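PDB 3HWU: putative DNA-binding protein from Ralstonia eutropha, which is of uncertain function but carries a plant and prokaryote conserved (PPC, DUF296) domain, a domain found in putative DNA-binding proteins, and assembles here as a trimer. Local coordinates for the interface of chains A and B. Residues are numbered along the deposited sequence; one frame, centred on the assembly and turned at random. Chains: chain A/B, Putative DNA-binding protein.

Contacts 1 and 2 are neighbouring patches of one interface between chains A and B, with centres about 10 Å apart. They share A:Leu16, whose CD2 methyl takes part in both. Strands 14-20 and 117-125 of chain A serve both patches. Contact 1 is a sheet-against-sheet patch with a small hydroxyl network. Contact 2 is mostly apolar and is made mainly by the end of strand 139-142 and the residues after it in chain B, helped by B:Leu129. The interface is not an exact two-fold, as expected in an assembly of three copies. The two patches form one continuous stretch of the A-B interface.

Contact 1: the interface of chains A and B. Residues chain A 16, 44, 121; chain B 42, 78, 125.
A:Thr121 and B:Ser42 meet hydroxyl to hydroxyl in the middle of this patch. A:Thr121 OG1 and B:Ser42 OG are hydrogen bonded at 2.6 Å, and which of them donates is not decided. B:Ser42 OG also bonds within its own chain to the phenol B:Tyr125 OH, again at 2.6 Å. The serine oxygen therefore links the threonine of one chain to the tyrosine of the other. Both bonds are short, and together they should limit rotation of the serine hydroxyl. A:Thr121 OG1 lies anti to its carbonyl carbon (chi1 -59°). The same rotation sets CG2 anti to the backbone N and brings this methyl towards the phenol, with A:Thr121 CG2 3.3 Å from B:Tyr125 OH.

Apolar contacts surround the network. A:Thr121 CG2 packs on B:Ser42 CB at 3.8 Å. A:Leu16 sends its two branches to different groups. Its CD1 methyl lies 3.9 Å from B:Ser42 OG. A:Leu16 CD2 comes from above the plane of the tyrosine ring, beyond its edge, 4.1 Å from B:Tyr125 CE2. The leucine and tyrosine side chains cross at about a right angle. The leucine thus flanks the hydroxyl chain on the tyrosine side. On the other side of A:Thr121, A:Val44 and B:Thr78 approach only loosely, methyl to methyl, with CG2 of each 4.4 Å apart.

Strands 14-20, 40-49 and 117-125 of chain A here face strands 40-49, 72-84 and 117-125 of chain B. The site joins the sheets of two subunits through a small polar core with apolar flanks, and so probably helps to hold the trimer together.

Contact 2: the interface of chains A and B. Residues chain A 6-9, 16, 18, 119; chain B 129, 141-142, 144.
A:Val18 on strand 14-20 faces the extended backbone of B:Leu142 and B:Leu144, while the loop at A:Gly6 and A:Lys7 leads into strand 8-11 beside them. The direct contacts are apolar, and polar groups meet through water.

B:Leu144 is the main inserted side chain. Its CG is anti to the carbonyl carbon (chi1 -64°), which points the branched end into chain A. B:Leu144 CD1 presses on the backbone of strand 8-11, 3.5 Å from A:Tyr8 CA. The other branch, B:Leu144 CD2, meets A:Val18 CG2, the A:Leu16 CD2 methyl and the selenium of A:Met9, a selenomethionine.

A:Val18 divides its two methyls. CG1 is anti to the backbone N (chi1 179°) and lies 3.5 Å from the carbonyl B:Leu142 O. It also touches B:Val141 CG1. CG2 packs on B:Leu144 CG at 3.8 Å and on B:Leu142 CD2 at 4.0 Å. B:Leu129 closes one end of the patch. It reaches tip to tip towards A:Leu16, with B:Leu129 CD1 4.0 Å from A:Leu16 CD2. A:Met9 CE meets the same B:Leu129 methyl, also tip to tip.

A:Glu119 crosses B:Leu142 at about a right angle. Its carboxylate oxygen OE2 lies 2.7 Å from water 1, and B:Leu142 N donates to this water at 2.9 Å. At the opposite edge, water 2 connects A:Gly6 O with B:Leu144 O. The link from water 2 to B:Leu144 O is long, at 3.3 Å, and probably weak.

The site appears to sit towards one end of the subunit contact. The end of strand 139-142 of chain B and the residue B:Leu144 just beyond it lie against strands 8-11 and 14-20 of chain A. B:Leu129 joins from the loop after strand 117-125, and A:Glu119 of strand 117-125 lies alongside.

Contact 1: the interface of chains A and B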
loop_
_atom_site.group_PDB
_atom_site.type_symbol
_atom_site.label_atom_id
_atom_site.label_comp_id
_atom_site.label_asym_id
_atom_site.label_seq_id
_atom_site.Cartn_x
_atom_site.Cartn_y
_atom_site.Cartn_z
ATOM N N LEU A 16 10.081 11.427 -3.654
ATOM C CA LEU A 16 10.364 10.421 -2.624
ATOM C C LEU A 16 10.837 11.206 -1.410
ATOM O O LEU A 16 11.775 12.012 -1.501
ATOM C CB LEU A 16 11.492 9.474 -3.075
ATOM C CG LEU A 16 11.905 8.407 -2.066
ATOM C CD1 LEU A 16 10.796 7.367 -1.779
ATOM C CD2 LEU A 16 13.209 7.710 -2.510
ATOM N N VAL A 44 2.117 6.417 -0.645
ATOM C CA VAL A 44 2.248 5.255 0.226
ATOM C C VAL A 44 3.560 5.400 1.011
ATOM O O VAL A 44 4.432 6.174 0.631
ATOM C CB VAL A 44 2.260 3.902 -0.519
ATOM C CG1 VAL A 44 0.879 3.621 -1.171
ATOM C CG2 VAL A 44 3.350 3.835 -1.561
ATOM N N THR A 121 6.439 7.576 -0.781
ATOM C CA THR A 121 6.447 7.642 -2.251
ATOM C C THR A 121 5.225 8.459 -2.689
ATOM O O THR A 121 4.089 8.014 -2.433
ATOM C CB THR A 121 6.361 6.208 -2.816
ATOM O OG1 THR A 121 7.498 5.510 -2.307
ATOM C CG2 THR A 121 6.310 6.230 -4.322
ATOM N N SER B 42 10.737 2.358 -5.403
ATOM C CA SER B 42 9.660 2.035 -4.447
ATOM C C SER B 42 8.899 0.792 -4.947
ATOM O O SER B 42 8.971 0.478 -6.120
ATOM C CB SER B 42 8.680 3.222 -4.317
ATOM O OG SER B 42 9.309 4.407 -3.816
ATOM N N THR B 78 4.927 -3.118 1.274
ATOM C CA THR B 78 5.353 -1.790 0.856
ATOM C C THR B 78 6.839 -1.724 1.147
ATOM O O THR B 78 7.268 -2.122 2.227
ATOM C CB THR B 78 4.587 -0.685 1.617
ATOM O OG1 THR B 78 3.181 -0.868 1.424
ATOM C CG2 THR B 78 4.945 0.712 1.123
ATOM N N TYR B 125 13.507 4.864 -9.996
ATOM C CA TYR B 125 14.034 6.240 -10.022
ATOM C C TYR B 125 15.415 6.253 -10.645
ATOM O O TYR B 125 16.160 5.275 -10.573
ATOM C CB TYR B 125 14.142 6.780 -8.596
ATOM C CG TYR B 125 12.853 6.598 -7.811
ATOM C CD1 TYR B 125 11.620 6.979 -8.349
ATOM C CD2 TYR B 125 12.863 6.033 -6.547
ATOM C CE1 TYR B 125 10.466 6.788 -7.671
ATOM C CE2 TYR B 125 11.674 5.881 -5.841
ATOM C CZ TYR B 125 10.488 6.286 -6.411
ATOM O OH TYR B 125 9.301 6.134 -5.714
#

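Contact 2: the interface of chains A and B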
loop_
_atom_site.group_PDB
_atom_site.type_symbol
_atom_site.label_atom_id
_atom_site.label_comp_id
_atom_site.label_asym_id
_atom_site.label_seq_id
_atom_site.Cartn_x
_atom_site.Cartn_y
_atom_site.Cartn_z
ATOM N N GLY A 6 16.992 18.326 2.563
ATOM C CA GLY A 6 17.493 16.968 2.595
ATOM C C GLY A 6 16.480 15.863 2.865
ATOM O O GLY A 6 16.860 14.711 3.099
ATOM N N LYS A 7 15.201 16.207 2.878
ATOM C CA LYS A 7 14.178 15.239 3.268
ATOM C C LYS A 7 13.397 14.709 2.058
ATOM O O LYS A 7 12.580 13.813 2.237
ATOM C CB LYS A 7 13.163 15.837 4.255
ATOM C CG LYS A 7 13.711 16.407 5.572
ATOM C CD LYS A 7 14.179 15.351 6.515
ATOM C CE LYS A 7 14.671 15.901 7.874
ATOM N NZ LYS A 7 13.643 16.276 8.833
ATOM N N TYR A 8 13.619 15.224 0.858
ATOM C CA TYR A 8 12.956 14.664 -0.303
ATOM C C TYR A 8 13.774 14.871 -1.564
ATOM O O TYR A 8 14.704 15.710 -1.614
ATOM C CB TYR A 8 11.537 15.227 -0.454
ATOM C CG TYR A 8 11.436 16.696 -0.794
ATOM C CD1 TYR A 8 11.483 17.641 0.188
ATOM C CD2 TYR A 8 11.232 17.112 -2.100
ATOM C CE1 TYR A 8 11.352 18.985 -0.122
ATOM C CE2 TYR A 8 11.098 18.458 -2.414
ATOM C CZ TYR A 8 11.162 19.374 -1.431
ATOM O OH TYR A 8 11.020 20.706 -1.756
HETATM N N MSE A 9 13.400 14.123 -2.590
HETATM C CA MSE A 9 13.950 14.245 -3.939
HETATM C C MSE A 9 12.822 14.186 -4.960
HETATM O O MSE A 9 11.817 13.507 -4.756
HETATM C CB MSE A 9 15.014 13.176 -4.247
HETATM C CG MSE A 9 14.522 11.802 -4.580
HETATM SE SE MSE A 9 16.013 10.561 -4.846
HETATM C CE MSE A 9 14.880 9.274 -5.655
ATOM N N LEU A 16 10.081 11.427 -3.654
ATOM C CA LEU A 16 10.364 10.421 -2.624
ATOM C C LEU A 16 10.837 11.206 -1.410
ATOM O O LEU A 16 11.775 12.012 -1.501
ATOM C CB LEU A 16 11.492 9.474 -3.075
ATOM C CG LEU A 16 11.905 8.407 -2.066
ATOM C CD1 LEU A 16 10.796 7.367 -1.779
ATOM C CD2 LEU A 16 13.209 7.710 -2.510
ATOM N N VAL A 18 12.199 11.013 2.672
ATOM C CA VAL A 18 12.761 10.208 3.755
ATOM C C VAL A 18 12.802 11.099 5.001
ATOM O O VAL A 18 13.628 11.995 5.117
ATOM C CB VAL A 18 14.151 9.585 3.453
ATOM C CG1 VAL A 18 14.642 8.777 4.679
ATOM C CG2 VAL A 18 14.107 8.715 2.205
ATOM N N GLU A 119 9.825 6.364 4.872
ATOM C CA GLU A 119 9.967 6.475 3.426
ATOM C C GLU A 119 8.580 6.698 2.847
ATOM O O GLU A 119 7.673 5.933 3.148
ATOM C CB GLU A 119 10.561 5.209 2.823
ATOM C CG GLU A 119 11.948 4.864 3.342
ATOM C CD GLU A 119 12.465 3.513 2.887
ATOM O OE1 GLU A 119 11.800 2.864 2.069
ATOM O OE2 GLU A 119 13.560 3.134 3.345
ATOM N N LEU B 129 20.828 5.234 -4.949
ATOM C CA LEU B 129 20.743 5.560 -3.531
ATOM C C LEU B 129 21.352 4.462 -2.671
ATOM O O LEU B 129 21.134 3.273 -2.921
ATOM C CB LEU B 129 19.292 5.792 -3.099
ATOM C CG LEU B 129 18.476 6.861 -3.799
ATOM C CD1 LEU B 129 17.049 6.919 -3.167
ATOM C CD2 LEU B 129 19.191 8.200 -3.804
ATOM N N VAL B 141 19.133 3.902 7.358
ATOM C CA VAL B 141 18.217 4.875 6.775
ATOM C C VAL B 141 18.598 5.064 5.304
ATOM O O VAL B 141 19.777 5.020 4.919
ATOM C CB VAL B 141 18.326 6.231 7.509
ATOM C CG1 VAL B 141 17.525 7.315 6.811
ATOM C CG2 VAL B 141 17.923 6.095 9.000
ATOM N N LEU B 142 17.592 5.330 4.459
ATOM C CA LEU B 142 17.812 5.606 3.055
ATOM C C LEU B 142 18.374 7.006 2.869
ATOM O O LEU B 142 17.758 7.965 3.289
ATOM C CB LEU B 142 16.483 5.458 2.306
ATOM C CG LEU B 142 16.476 5.585 0.784
ATOM C CD1 LEU B 142 17.490 4.621 0.120
ATOM C CD2 LEU B 142 15.050 5.361 0.253
ATOM N N LEU B 144 19.309 10.282 0.784
ATOM C CA LEU B 144 18.882 11.043 -0.395
ATOM C C LEU B 144 19.979 12.049 -0.790
ATOM O O LEU B 144 20.742 12.511 0.090
ATOM C CB LEU B 144 17.614 11.830 -0.072
ATOM C CG LEU B 144 16.347 11.042 0.259
ATOM C CD1 LEU B 144 15.133 11.983 0.447
ATOM C CD2 LEU B 144 16.013 10.011 -0.822
HETATM O O HOH W 1 14.918 4.537 5.275
HETATM O O HOH W 2 19.585 14.224 2.607
#